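Local atomic coordinates of trehalose-6-phosphate phosphatase-related protein (Thermoplasma acidophilum, PDB entry 1U02), a protein that removes the phosphate from trehalose 6-phosphate to give free trehalose, with magnesium as cofactor, and more weakly dephosphorylates para-nitrophenyl phosphate. Residues A[41-46]-A[58-63]; A[47-52]-A[63-68]; A[97-102]-A[132-137]. All blocks are in the same frame, centred on the assembly; numbering follows the deposited sequence.

Contact 1: A[41-46]-A[58-63]. With GOL (glycerol), chain F.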
loop_
_atom_site.group_PDB
_atom_site.type_symbol
_atom_site.label_atom_id
_atom_site.label_comp_id
_atom_site.label_asym_id
_atom_site.label_seq_id
_atom_site.Cartn_x
_atom_site.Cartn_y
_atom_site.Cartn_z
ATOM N N THR A 41 -9.657 -12.205 -4.065
ATOM C CA THR A 41 -8.689 -11.142 -4.282
ATOM C C THR A 41 -8.559 -10.101 -3.179
ATOM O O THR A 41 -9.555 -9.587 -2.668
ATOM C CB THR A 41 -9.005 -10.434 -5.610
ATOM O OG1 THR A 41 -9.146 -11.422 -6.643
ATOM C CG2 THR A 41 -7.891 -9.472 -5.986
ATOM N N TYR A 42 -7.311 -9.799 -2.824
ATOM C CA TYR A 42 -6.996 -8.812 -1.801
ATOM C C TYR A 42 -6.045 -7.753 -2.335
ATOM O O TYR A 42 -5.038 -8.076 -2.969
ATOM C CB TYR A 42 -6.300 -9.474 -0.605
ATOM C CG TYR A 42 -7.191 -10.249 0.323
ATOM C CD1 TYR A 42 -7.660 -9.676 1.500
ATOM C CD2 TYR A 42 -7.533 -11.569 0.049
ATOM C CE1 TYR A 42 -8.445 -10.399 2.390
ATOM C CE2 TYR A 42 -8.325 -12.306 0.933
ATOM C CZ TYR A 42 -8.773 -11.711 2.101
ATOM O OH TYR A 42 -9.535 -12.430 2.993
ATOM N N ILE A 43 -6.370 -6.490 -2.090
ATOM C CA ILE A 43 -5.473 -5.406 -2.462
ATOM C C ILE A 43 -4.710 -5.192 -1.155
ATOM O O ILE A 43 -5.329 -5.059 -0.100
ATOM C CB ILE A 43 -6.223 -4.094 -2.807
ATOM C CG1 ILE A 43 -7.044 -4.271 -4.088
ATOM C CG2 ILE A 43 -5.214 -2.959 -2.979
ATOM C CD1 ILE A 43 -6.215 -4.632 -5.303
ATOM N N VAL A 44 -3.381 -5.188 -1.208
ATOM C CA VAL A 44 -2.576 -4.982 -0.005
ATOM C C VAL A 44 -1.794 -3.703 -0.241
ATOM O O VAL A 44 -0.977 -3.633 -1.155
ATOM C CB VAL A 44 -1.614 -6.155 0.238
ATOM C CG1 VAL A 44 -0.843 -5.935 1.530
ATOM C CG2 VAL A 44 -2.403 -7.457 0.305
ATOM N N THR A 45 -2.020 -2.703 0.602
ATOM C CA THR A 45 -1.402 -1.408 0.378
ATOM C C THR A 45 -1.127 -0.627 1.658
ATOM O O THR A 45 -1.558 -1.014 2.746
ATOM C CB THR A 45 -2.359 -0.587 -0.505
ATOM O OG1 THR A 45 -1.875 0.748 -0.679
ATOM C CG2 THR A 45 -3.743 -0.545 0.154
ATOM N N GLY A 46 -0.409 0.481 1.512
ATOM C CA GLY A 46 -0.129 1.340 2.647
ATOM C C GLY A 46 -1.198 2.425 2.651
ATOM O O GLY A 46 -1.305 3.217 3.590
ATOM N N LEU A 58 -14.490 -1.507 -6.530
ATOM C CA LEU A 58 -14.946 -2.855 -6.846
ATOM C C LEU A 58 -15.174 -3.645 -5.569
ATOM O O LEU A 58 -14.694 -3.272 -4.495
ATOM C CB LEU A 58 -13.902 -3.592 -7.692
ATOM C CG LEU A 58 -13.516 -2.977 -9.037
ATOM C CD1 LEU A 58 -12.362 -3.767 -9.638
ATOM C CD2 LEU A 58 -14.720 -2.973 -9.966
ATOM N N ASP A 59 -15.895 -4.750 -5.700
ATOM C CA ASP A 59 -16.184 -5.611 -4.567
ATOM C C ASP A 59 -15.013 -6.556 -4.316
ATOM O O ASP A 59 -15.004 -7.692 -4.795
ATOM C CB ASP A 59 -17.463 -6.412 -4.840
ATOM C CG ASP A 59 -17.782 -7.399 -3.736
ATOM O OD1 ASP A 59 -17.712 -7.011 -2.548
ATOM O OD2 ASP A 59 -18.112 -8.561 -4.060
ATOM N N ILE A 60 -14.012 -6.069 -3.590
ATOM C CA ILE A 60 -12.838 -6.868 -3.257
ATOM C C ILE A 60 -12.418 -6.564 -1.831
ATOM O O ILE A 60 -12.807 -5.541 -1.275
ATOM C CB ILE A 60 -11.623 -6.570 -4.187
ATOM C CG1 ILE A 60 -11.564 -5.081 -4.532
ATOM C CG2 ILE A 60 -11.695 -7.429 -5.440
ATOM C CD1 ILE A 60 -11.133 -4.199 -3.411
ATOM N N ASN A 61 -11.628 -7.459 -1.247
ATOM C CA ASN A 61 -11.138 -7.268 0.109
ATOM C C ASN A 61 -9.838 -6.479 0.075
ATOM O O ASN A 61 -9.170 -6.402 -0.958
ATOM C CB ASN A 61 -10.910 -8.616 0.796
ATOM C CG ASN A 61 -12.210 -9.343 1.093
ATOM O OD1 ASN A 61 -13.199 -8.726 1.483
ATOM N ND2 ASN A 61 -12.208 -10.658 0.920
HETATM N N MSE A 62 -9.471 -5.892 1.204
HETATM C CA MSE A 62 -8.245 -5.128 1.241
HETATM C C MSE A 62 -7.585 -5.082 2.606
HETATM O O MSE A 62 -8.249 -5.094 3.645
HETATM C CB MSE A 62 -8.503 -3.703 0.731
HETATM C CG MSE A 62 -9.611 -2.965 1.460
HETATM SE SE MSE A 62 -10.087 -1.255 0.642
HETATM C CE MSE A 62 -11.214 -1.886 -0.786
ATOM N N ILE A 63 -6.260 -5.067 2.575
ATOM C CA ILE A 63 -5.442 -4.967 3.767
ATOM C C ILE A 63 -4.791 -3.599 3.564
ATOM O O ILE A 63 -3.970 -3.433 2.664
ATOM C CB ILE A 63 -4.358 -6.078 3.812
ATOM C CG1 ILE A 63 -5.027 -7.447 3.969
ATOM C CG2 ILE A 63 -3.403 -5.839 4.977
ATOM C CD1 ILE A 63 -4.067 -8.624 3.859
HETATM C C1 GOL F . -13.085 -11.392 -2.613
HETATM O O1 GOL F . -12.120 -10.352 -1.864
HETATM C C2 GOL F . -13.424 -11.343 -3.965
HETATM O O2 GOL F . -12.435 -11.832 -4.739
HETATM C C3 GOL F . -14.532 -10.872 -4.081
HETATM O O3 GOL F . -15.905 -10.245 -3.679
#

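Contact 2: A[47-52]-A[63-68]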
loop_
_atom_site.group_PDB
_atom_site.type_symbol
_atom_site.label_atom_id
_atom_site.label_comp_id
_atom_site.label_asym_id
_atom_site.label_seq_id
_atom_site.Cartn_x
_atom_site.Cartn_y
_atom_site.Cartn_z
ATOM N N ARG A 47 -1.985 2.459 1.579
ATOM C CA ARG A 47 -3.073 3.426 1.431
ATOM C C ARG A 47 -4.174 3.084 2.430
ATOM O O ARG A 47 -4.180 2.000 3.007
ATOM C CB ARG A 47 -3.674 3.352 0.026
ATOM C CG ARG A 47 -2.723 3.660 -1.116
ATOM C CD ARG A 47 -2.656 5.148 -1.420
ATOM N NE ARG A 47 -2.002 5.373 -2.704
ATOM C CZ ARG A 47 -2.008 6.524 -3.365
ATOM N NH1 ARG A 47 -2.639 7.578 -2.867
ATOM N NH2 ARG A 47 -1.382 6.612 -4.534
ATOM N N SER A 48 -5.106 4.014 2.615
ATOM C CA SER A 48 -6.233 3.818 3.519
ATOM C C SER A 48 -7.375 3.149 2.755
ATOM O O SER A 48 -7.368 3.092 1.526
ATOM C CB SER A 48 -6.729 5.168 4.034
ATOM O OG SER A 48 -7.187 5.965 2.946
ATOM N N PRO A 49 -8.379 2.637 3.483
ATOM C CA PRO A 49 -9.523 1.986 2.839
ATOM C C PRO A 49 -10.315 3.029 2.050
ATOM O O PRO A 49 -10.893 2.726 1.008
ATOM C CB PRO A 49 -10.336 1.440 4.014
ATOM C CG PRO A 49 -9.348 1.327 5.122
ATOM C CD PRO A 49 -8.466 2.531 4.949
ATOM N N GLU A 50 -10.345 4.259 2.556
ATOM C CA GLU A 50 -11.074 5.318 1.871
ATOM C C GLU A 50 -10.430 5.583 0.509
ATOM O O GLU A 50 -11.129 5.843 -0.469
ATOM C CB GLU A 50 -11.089 6.612 2.701
ATOM C CG GLU A 50 -11.876 6.542 4.004
ATOM C CD GLU A 50 -11.255 5.599 5.019
ATOM O OE1 GLU A 50 -10.038 5.713 5.266
ATOM O OE2 GLU A 50 -11.984 4.748 5.575
ATOM N N GLU A 51 -9.101 5.522 0.445
ATOM C CA GLU A 51 -8.393 5.750 -0.813
ATOM C C GLU A 51 -8.628 4.632 -1.825
ATOM O O GLU A 51 -9.035 4.885 -2.956
ATOM C CB GLU A 51 -6.886 5.897 -0.572
ATOM C CG GLU A 51 -6.477 7.251 -0.028
ATOM C CD GLU A 51 -5.004 7.311 0.337
ATOM O OE1 GLU A 51 -4.601 6.584 1.267
ATOM O OE2 GLU A 51 -4.251 8.080 -0.307
ATOM N N ILE A 52 -8.373 3.393 -1.425
ATOM C CA ILE A 52 -8.557 2.284 -2.350
ATOM C C ILE A 52 -10.011 2.170 -2.788
ATOM O O ILE A 52 -10.286 1.865 -3.949
ATOM C CB ILE A 52 -8.104 0.950 -1.729
ATOM C CG1 ILE A 52 -6.632 1.046 -1.329
ATOM C CG2 ILE A 52 -8.268 -0.184 -2.748
ATOM C CD1 ILE A 52 -5.692 1.282 -2.512
ATOM N N ILE A 63 -6.260 -5.067 2.575
ATOM C CA ILE A 63 -5.442 -4.967 3.767
ATOM C C ILE A 63 -4.791 -3.599 3.564
ATOM O O ILE A 63 -3.970 -3.433 2.664
ATOM C CB ILE A 63 -4.358 -6.078 3.812
ATOM C CG1 ILE A 63 -5.027 -7.447 3.969
ATOM C CG2 ILE A 63 -3.403 -5.839 4.977
ATOM C CD1 ILE A 63 -4.067 -8.624 3.859
ATOM N N CYS A 64 -5.184 -2.619 4.377
ATOM C CA CYS A 64 -4.659 -1.258 4.249
ATOM C C CYS A 64 -3.692 -0.852 5.353
ATOM O O CYS A 64 -3.557 -1.552 6.356
ATOM C CB CYS A 64 -5.825 -0.269 4.199
ATOM S SG CYS A 64 -6.964 -0.589 2.822
ATOM N N TYR A 65 -3.024 0.286 5.158
ATOM C CA TYR A 65 -2.052 0.796 6.129
ATOM C C TYR A 65 -1.020 -0.283 6.467
ATOM O O TYR A 65 -0.596 -0.411 7.620
ATOM C CB TYR A 65 -2.752 1.228 7.424
ATOM C CG TYR A 65 -3.755 2.355 7.297
ATOM C CD1 TYR A 65 -3.353 3.638 6.925
ATOM C CD2 TYR A 65 -5.099 2.153 7.609
ATOM C CE1 TYR A 65 -4.261 4.694 6.870
ATOM C CE2 TYR A 65 -6.020 3.204 7.560
ATOM C CZ TYR A 65 -5.591 4.471 7.194
ATOM O OH TYR A 65 -6.484 5.513 7.187
ATOM N N HIS A 66 -0.626 -1.061 5.464
ATOM C CA HIS A 66 0.354 -2.126 5.661
ATOM C C HIS A 66 -0.110 -3.146 6.702
ATOM O O HIS A 66 0.706 -3.866 7.286
ATOM C CB HIS A 66 1.707 -1.531 6.078
ATOM C CG HIS A 66 2.410 -0.797 4.976
ATOM N ND1 HIS A 66 3.112 -1.441 3.983
ATOM C CD2 HIS A 66 2.493 0.527 4.700
ATOM C CE1 HIS A 66 3.600 -0.546 3.139
ATOM N NE2 HIS A 66 3.238 0.656 3.552
ATOM N N GLY A 67 -1.421 -3.202 6.929
ATOM C CA GLY A 67 -1.967 -4.154 7.884
ATOM C C GLY A 67 -2.692 -3.601 9.102
ATOM O O GLY A 67 -3.335 -4.364 9.820
ATOM N N ALA A 68 -2.617 -2.294 9.345
ATOM C CA ALA A 68 -3.278 -1.712 10.514
ATOM C C ALA A 68 -4.802 -1.800 10.457
ATOM O O ALA A 68 -5.468 -1.854 11.491
ATOM C CB ALA A 68 -2.851 -0.256 10.691
HETATM O O HOH W 1 -9.067 4.988 7.528
#

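Contact 3: A[97-102]-A[132-137]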
loop_
_atom_site.group_PDB
_atom_site.type_symbol
_atom_site.label_atom_id
_atom_site.label_comp_id
_atom_site.label_asym_id
_atom_site.label_seq_id
_atom_site.Cartn_x
_atom_site.Cartn_y
_atom_site.Cartn_z
ATOM N N ARG A 97 0.106 20.419 9.843
ATOM C CA ARG A 97 -0.414 20.871 8.551
ATOM C C ARG A 97 0.170 22.200 8.070
ATOM O O ARG A 97 0.291 22.425 6.868
ATOM C CB ARG A 97 -1.943 20.973 8.584
ATOM C CG ARG A 97 -2.482 22.141 9.383
ATOM C CD ARG A 97 -4.005 22.156 9.356
ATOM N NE ARG A 97 -4.556 23.239 10.163
ATOM C CZ ARG A 97 -4.455 24.528 9.858
ATOM N NH1 ARG A 97 -3.823 24.909 8.754
ATOM N NH2 ARG A 97 -4.984 25.440 10.661
ATOM N N SER A 98 0.544 23.068 9.003
ATOM C CA SER A 98 1.099 24.367 8.638
ATOM C C SER A 98 2.498 24.281 8.023
ATOM O O SER A 98 3.000 25.268 7.484
ATOM C CB SER A 98 1.140 25.292 9.858
ATOM O OG SER A 98 2.110 24.849 10.790
ATOM N N TRP A 99 3.128 23.112 8.094
ATOM C CA TRP A 99 4.467 22.961 7.536
ATOM C C TRP A 99 4.500 23.138 6.022
ATOM O O TRP A 99 5.568 23.334 5.440
ATOM C CB TRP A 99 5.059 21.600 7.907
ATOM C CG TRP A 99 5.312 21.431 9.386
ATOM C CD1 TRP A 99 5.132 22.366 10.364
ATOM C CD2 TRP A 99 5.781 20.249 10.040
ATOM N NE1 TRP A 99 5.458 21.836 11.590
ATOM C CE2 TRP A 99 5.860 20.537 11.419
ATOM C CE3 TRP A 99 6.140 18.967 9.594
ATOM C CZ2 TRP A 99 6.288 19.589 12.359
ATOM C CZ3 TRP A 99 6.565 18.023 10.532
ATOM C CH2 TRP A 99 6.634 18.342 11.894
ATOM N N VAL A 100 3.337 23.062 5.379
ATOM C CA VAL A 100 3.284 23.249 3.935
ATOM C C VAL A 100 3.751 24.663 3.572
ATOM O O VAL A 100 4.225 24.899 2.464
ATOM C CB VAL A 100 1.860 23.027 3.365
ATOM C CG1 VAL A 100 1.432 21.580 3.592
ATOM C CG2 VAL A 100 0.868 23.981 4.018
ATOM N N SER A 101 3.612 25.604 4.501
ATOM C CA SER A 101 4.053 26.971 4.240
ATOM C C SER A 101 5.500 27.152 4.713
ATOM O O SER A 101 6.252 27.938 4.141
ATOM C CB SER A 101 3.124 27.990 4.922
ATOM O OG SER A 101 3.094 27.827 6.328
ATOM N N ASP A 102 5.894 26.411 5.745
ATOM C CA ASP A 102 7.263 26.500 6.244
ATOM C C ASP A 102 8.233 25.904 5.222
ATOM O O ASP A 102 9.365 26.370 5.072
ATOM C CB ASP A 102 7.408 25.758 7.577
ATOM C CG ASP A 102 6.533 26.343 8.671
ATOM O OD1 ASP A 102 6.342 27.579 8.697
ATOM O OD2 ASP A 102 6.049 25.567 9.519
ATOM N N SER A 132 13.997 15.853 10.706
ATOM C CA SER A 132 14.164 15.879 12.156
ATOM C C SER A 132 12.872 16.307 12.850
ATOM O O SER A 132 12.563 15.818 13.937
ATOM C CB SER A 132 15.312 16.821 12.554
ATOM O OG SER A 132 14.991 18.176 12.292
ATOM N N ARG A 133 12.119 17.213 12.226
ATOM C CA ARG A 133 10.850 17.663 12.806
ATOM C C ARG A 133 9.860 16.510 12.839
ATOM O O ARG A 133 9.154 16.312 13.824
ATOM C CB ARG A 133 10.220 18.797 11.989
ATOM C CG ARG A 133 10.862 20.162 12.132
ATOM C CD ARG A 133 9.931 21.212 11.523
ATOM N NE ARG A 133 10.489 22.559 11.531
ATOM C CZ ARG A 133 9.842 23.635 11.092
ATOM N NH1 ARG A 133 8.609 23.523 10.610
ATOM N NH2 ARG A 133 10.428 24.825 11.134
ATOM N N ILE A 134 9.798 15.766 11.742
ATOM C CA ILE A 134 8.886 14.629 11.647
ATOM C C ILE A 134 9.229 13.581 12.706
ATOM O O ILE A 134 8.345 13.052 13.378
ATOM C CB ILE A 134 8.954 13.990 10.244
ATOM C CG1 ILE A 134 8.384 14.966 9.214
ATOM C CG2 ILE A 134 8.181 12.673 10.221
ATOM C CD1 ILE A 134 8.612 14.547 7.772
ATOM N N GLU A 135 10.515 13.297 12.869
ATOM C CA GLU A 135 10.943 12.313 13.854
ATOM C C GLU A 135 10.594 12.771 15.268
ATOM O O GLU A 135 10.275 11.953 16.127
ATOM C CB GLU A 135 12.446 12.064 13.709
ATOM C CG GLU A 135 12.806 11.630 12.293
ATOM C CD GLU A 135 14.294 11.465 12.066
ATOM O OE1 GLU A 135 15.070 12.306 12.562
ATOM O OE2 GLU A 135 14.680 10.497 11.371
ATOM N N GLU A 136 10.638 14.080 15.501
ATOM C CA GLU A 136 10.305 14.630 16.813
ATOM C C GLU A 136 8.819 14.402 17.088
ATOM O O GLU A 136 8.428 14.004 18.189
ATOM C CB GLU A 136 10.631 16.127 16.857
ATOM C CG GLU A 136 10.271 16.817 18.162
ATOM C CD GLU A 136 10.749 18.261 18.205
ATOM O OE1 GLU A 136 10.368 19.047 17.305
ATOM O OE2 GLU A 136 11.508 18.612 19.136
ATOM N N ILE A 137 7.991 14.655 16.080
ATOM C CA ILE A 137 6.558 14.444 16.225
ATOM C C ILE A 137 6.292 12.965 16.502
ATOM O O ILE A 137 5.446 12.616 17.323
ATOM C CB ILE A 137 5.804 14.877 14.946
ATOM C CG1 ILE A 137 5.776 16.403 14.860
ATOM C CG2 ILE A 137 4.380 14.343 14.964
ATOM C CD1 ILE A 137 4.973 17.061 15.978
#

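Contact 1: A[41-46]-A[58-63]
I63 N donates to I43 O at 2.8 Å, and on either side of this bond T45 N donates to I63 O and I43 N to N61 O, a ladder that joins two parallel strands, 40-44 and 61-64. These are the strands of a beta-alpha-beta crossover through helix 49-55, part of the Rossmann-like core of the HAD superfamily. The ladder is looser where the second strand begins: N61 N, which also donates to O1 of a glycerol, meets T41 O at 3.3 Å with an N-H...O angle of only 146°. The glycerol, probably from the crystallisation liquor, donates in turn from O1 to T41 O, while its O2 accepts from T41 N.

Apolar residues, several of them beta-branched, fill both faces of the sheet. V44 and I63 lie side by side on the face covered by helix 161-169, V44 CG2 touching I63 CD1 at 4.1 Å. I43 and M62 (a selenomethionine) occupy the face under helix 49-55. M62 CG stands between its own backbone N and carbonyl carbon (chi1 55°), and the rest of the flexible chain leads off to I52 and S53 of that helix. Y42, whose ring also meets that of F5, adds a CH-pi contact. N61, its OD1 bonded to N73 N, holds CB over one face of the Y42 ring, 3.3 Å above the plane and shifted toward the rim.

Contact 2: A[47-52]-A[63-68]
Y65 N donates to R47 O at 3.0 Å, tying the loop after strand 61-64 to the residues that lead into helix 49-55. Y65 and H66 take positive phi in a tight turn closed by G67 N to C64 O. Y65 CG is anti to its own carbonyl carbon (chi1 -62°), and the ring turns one face to S48, whose CA stands 3.8 Å from its plane in a CH-pi contact. S48 CB comes close to the phenol, 3.2 Å from Y65 OH, and P49 CD packs on Y65 CE2 at 3.6 Å. The hydroxyl shares a water with E50 OE1 and has a weak bond to L113 N. C64 turns its small SG against the proline, 3.6 Å from P49 N. Proline suits this first helical turn, where no amide hydrogen is needed from it.

S48 is the N-cap. With OG between its backbone N and carbonyl carbon (chi1 62°), it accepts from E51 N, while E51 OE1 accepts from S48 N on the anti side of the carboxylate: a capping box. R47 NH1 meets E51 OE2 from well above the carboxylate plane, while E51 OE2 lies in the guanidinium plane of R47. E51 also pairs with K111, and R47 NE forms a salt bridge to D9, a magnesium ligand. The capping box thus fixes the E51 carboxylate, which probably steadies the R47 guanidinium beside D9, a second shell to the metal site.

Contact 3: A[97-102]-A[132-137]
W99, in the short helix 99-102, and R133, in the long helix 127-141, make the closest backbone approach of the two segments, yet their CA atoms are 9.8 Å apart, a gap that large side chains must span. W99 and R133 both do this. The indole reaches toward helix 127-141 while R133 runs past it in the opposite direction, the arginine chain extended from CG to NE. R133 CB lies 3.6 Å from W99 CH2. Farther out, R133 CD sits over the six-membered ring, 4.0 Å above the plane and offset toward the rim, in a CH-pi contact. The guanidinium then arrives above the five-membered ring, CZ 5.0 Å from its centroid. This is a cation-pi pair but not a flat stack, since the planes are 66° apart and NH1 is the nitrogen nearest the indole.

Isoleucines finish the pocket for the benzenoid end of the indole. I134 CG1 meets W99 CZ3 at the ring edge, 3.8 Å away, and I137 CG1 touches W99 CH2 at 3.6 Å. Both isoleucines also pack on strand 151-155, so the tryptophan is wedged in beside the helix layer of the four-stranded antiparallel sheet, consistent with the cap domain of a HAD phosphatase.

D102, one turn after W99, brings OD2 to the edge of the R133 guanidinium in its plane. The salt bridge to NH1 is long, 3.5 Å, and its hydrogen bond weak. With D102 exposed, this pair probably adds little to a mainly apolar contact, in which arginine methylenes cover the benzenoid ring and the guanidinium the pyrrole ring.

Contacts 1 and 2 are two parts of one beta-alpha-beta unit, with centres about 8 Å apart. They share I63 and strand 61-64, and their segments alternate along the chain: strand 40-44, helix 49-55, then the parallel strand 61-64 and its loop. They also touch directly, I52 packing on T45 and M62. Together they carry the core sheet to the rim of the magnesium site. Contact 3 comes later in the sequence and lies apart, its centre about 31 Å from that of contact 1 and 23 Å from that of contact 2, beside the separate antiparallel sheet. The first two thus belong to the core domain that carries the magnesium site, while the third joins two helices of what is probably the cap.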